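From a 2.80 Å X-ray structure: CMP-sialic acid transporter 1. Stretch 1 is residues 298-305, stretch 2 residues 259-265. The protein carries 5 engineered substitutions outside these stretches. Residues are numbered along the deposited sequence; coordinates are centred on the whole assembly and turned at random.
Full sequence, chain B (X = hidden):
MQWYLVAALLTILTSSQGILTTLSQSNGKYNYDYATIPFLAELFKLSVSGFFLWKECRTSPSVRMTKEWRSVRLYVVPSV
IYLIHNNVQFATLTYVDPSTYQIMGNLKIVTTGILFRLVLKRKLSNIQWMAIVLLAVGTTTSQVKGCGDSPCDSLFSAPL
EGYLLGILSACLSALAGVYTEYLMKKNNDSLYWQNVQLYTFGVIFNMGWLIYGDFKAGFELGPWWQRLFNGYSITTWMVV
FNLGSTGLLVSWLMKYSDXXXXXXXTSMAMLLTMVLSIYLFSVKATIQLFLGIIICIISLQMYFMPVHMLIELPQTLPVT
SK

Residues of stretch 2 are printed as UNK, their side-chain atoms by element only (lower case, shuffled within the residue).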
# COMPACT_ATOMS: atom_id res chain seq x y z
N ILE B 298 9.65 28.45 18.35
CA ILE B 298 10.83 29.17 18.85
C ILE B 298 11.94 29.11 17.80
O ILE B 298 12.65 30.09 17.59
CB ILE B 298 11.27 28.63 20.23
CG1 ILE B 298 10.39 29.20 21.34
CG2 ILE B 298 12.75 28.88 20.48
CD1 ILE B 298 10.51 28.47 22.66
N SER B 299 12.10 27.96 17.13
CA SER B 299 13.07 27.84 16.04
C SER B 299 12.73 28.82 14.91
O SER B 299 13.63 29.32 14.23
CB SER B 299 13.15 26.43 15.52
OG SER B 299 14.12 26.33 14.49
N LEU B 300 11.44 29.09 14.70
CA LEU B 300 11.01 30.05 13.68
C LEU B 300 11.48 31.45 14.08
O LEU B 300 12.15 32.14 13.31
CB LEU B 300 9.49 29.99 13.54
CG LEU B 300 8.91 30.69 12.30
CD1 LEU B 300 8.77 29.71 11.14
CD2 LEU B 300 7.57 31.33 12.61
N GLN B 301 11.13 31.85 15.30
CA GLN B 301 11.47 33.18 15.81
C GLN B 301 12.98 33.39 15.71
O GLN B 301 13.43 34.38 15.14
CB GLN B 301 10.95 33.33 17.24
CG GLN B 301 9.44 33.42 17.33
CD GLN B 301 8.94 33.59 18.75
OE1 GLN B 301 9.48 33.01 19.69
NE2 GLN B 301 7.90 34.38 18.91
N MET B 302 13.76 32.45 16.24
CA MET B 302 15.23 32.56 16.24
C MET B 302 15.74 32.91 14.83
O MET B 302 16.52 33.84 14.67
CB MET B 302 15.89 31.26 16.70
CG MET B 302 15.78 31.03 18.18
SD MET B 302 16.15 29.35 18.72
CE MET B 302 17.87 29.20 18.24
N TYR B 303 15.28 32.16 13.83
CA TYR B 303 15.85 32.28 12.49
C TYR B 303 15.36 33.55 11.78
O TYR B 303 16.12 34.18 11.06
CB TYR B 303 15.51 31.05 11.63
CG TYR B 303 16.15 31.08 10.27
CD1 TYR B 303 15.54 31.73 9.21
CD2 TYR B 303 17.39 30.50 10.05
CE1 TYR B 303 16.13 31.79 7.96
CE2 TYR B 303 18.00 30.55 8.80
CZ TYR B 303 17.37 31.19 7.75
OH TYR B 303 17.95 31.24 6.52
N PHE B 304 14.08 33.90 11.97
CA PHE B 304 13.44 34.94 11.16
C PHE B 304 13.32 36.26 11.93
O PHE B 304 13.22 37.32 11.30
CB PHE B 304 12.06 34.47 10.69
CG PHE B 304 12.09 33.33 9.71
CD1 PHE B 304 12.41 33.55 8.37
CD2 PHE B 304 11.82 32.03 10.11
CE1 PHE B 304 12.44 32.49 7.47
CE2 PHE B 304 11.85 30.98 9.21
CZ PHE B 304 12.16 31.21 7.89
N MET B 305 13.32 36.21 13.25
CA MET B 305 13.17 37.42 14.07
C MET B 305 14.38 38.33 13.80
O MET B 305 15.52 37.86 13.83
CB MET B 305 13.09 37.07 15.56
CG MET B 305 12.35 38.10 16.40
SD MET B 305 12.20 37.59 18.13
CE MET B 305 10.56 36.87 18.13
N UNK B 259 16.22 27.74 0.20
CA UNK B 259 15.87 26.38 0.66
C UNK B 259 15.44 26.39 2.13
O UNK B 259 14.63 25.55 2.54
n UNK B 259 17.61 24.65 -1.71
c UNK B 259 16.86 24.44 -0.64
c UNK B 259 17.04 25.41 0.51
o UNK B 259 16.06 23.52 -0.56
N UNK B 260 15.98 27.30 2.93
CA UNK B 260 15.70 27.28 4.36
C UNK B 260 14.26 27.73 4.60
O UNK B 260 13.58 27.19 5.47
c UNK B 260 19.27 28.39 5.44
c UNK B 260 16.74 28.10 5.15
c UNK B 260 16.34 28.23 6.61
c UNK B 260 18.14 27.49 5.00
N UNK B 261 13.77 28.68 3.80
CA UNK B 261 12.35 29.06 3.86
C UNK B 261 11.50 27.85 3.43
O UNK B 261 10.44 27.60 4.01
c UNK B 261 10.54 30.53 2.85
c UNK B 261 12.69 31.55 3.59
c UNK B 261 12.04 30.31 3.01
N UNK B 262 11.95 27.12 2.42
CA UNK B 262 11.25 25.91 1.98
C UNK B 262 11.11 24.96 3.18
O UNK B 262 9.99 24.62 3.56
c UNK B 262 12.23 21.66 -0.66
c UNK B 262 11.43 23.89 0.36
c UNK B 262 11.99 25.23 0.82
c UNK B 262 12.36 23.17 -0.59
n UNK B 262 11.62 21.04 0.54
N UNK B 263 12.23 24.57 3.78
CA UNK B 263 12.22 23.51 4.81
C UNK B 263 11.50 23.99 6.07
O UNK B 263 11.04 23.16 6.85
c UNK B 263 14.55 24.05 5.70
c UNK B 263 14.28 22.30 3.93
c UNK B 263 13.64 22.98 5.14
N UNK B 264 11.39 25.30 6.29
CA UNK B 264 10.54 25.79 7.39
C UNK B 264 9.07 25.59 7.01
O UNK B 264 8.27 25.21 7.86
c UNK B 264 14.12 27.65 9.68
c UNK B 264 12.32 27.57 11.25
c UNK B 264 10.87 27.25 7.74
c UNK B 264 13.68 27.68 10.99
o UNK B 264 14.57 27.81 12.01
c UNK B 264 13.21 27.51 8.64
c UNK B 264 11.85 27.40 8.88
c UNK B 264 11.43 27.43 10.20
N UNK B 265 8.71 25.83 5.75
CA UNK B 265 7.33 25.63 5.28
C UNK B 265 6.94 24.15 5.39
O UNK B 265 5.87 23.83 5.91
c UNK B 265 7.16 26.13 3.86
o UNK B 265 7.45 27.51 3.76

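Position 259 opens the stretch. Its side chain has two carbons, and the second carries one oxygen and one nitrogen. That is a primary carboxamide one carbon from CA. The atoms are out of reach of stretch 1. The residue is N259.

Position 260 has four side-chain carbons. They fork at the first, and one arm is two carbons long. CA-to-CB points toward stretch 1. The tip of the long arm touches the Y303 hydroxyl, and the short arm lies over a face of the Y303 ring. A beta-branched chain of this shape is isoleucine, I260. I260 CD1 is 3.3 Å from Y303 OH. Its CG2 sits 3.8 Å from the centroid of the Y303 ring, a CH-pi contact.

Position 261 has three carbons, one carrying the other two. One branch meets the edge of the F304 ring. This is V261, with CG2 4.0 Å from F304 CE1.

Position 262 has four carbons in a row ending in nitrogen, and it stays out of reach of stretch 1. It is K262.

Position 263 again has three carbons, forked at the first. It too is out of reach. It is V263.

Position 264 has one carbon, then a ring of six carbons bearing one oxygen. CA-to-CB points toward stretch 1, and the ring lies among S299, L300, Y303 and F304. A phenol ring on one carbon is tyrosine, Y264. Its OH donates a hydrogen bond to S299 O, 2.8 Å away. Y264 CD1 is 3.6 Å from L300 CD1.

Position 265 has one carbon and one oxygen, and does not touch stretch 1. It is S265.

The contact joins two helices that run nearly antiparallel, at 163°, with axes 11.9 Å apart at their closest. Such spacing leaves room for large side chains between them. Y264 fills much of that room as a knob in a hole formed by S299, L300, Y303 and F304. It has the largest covered area of any residue here. F304 turns its ring edge to the face of Y264, with planes at 76° and F304 CE2 3.6 Å from Y264 CG. Y303 meets the same ring obliquely, with centroids 5.5 Å apart. The phenol oxygen reaches the backbone of the opposing helix, so the tyrosine combines apolar packing with one polar anchor. One turn before Y264, I260 and V261 extend the apolar contact along Y303 and F304.

Stretch 2 259-265: NIVKVYS
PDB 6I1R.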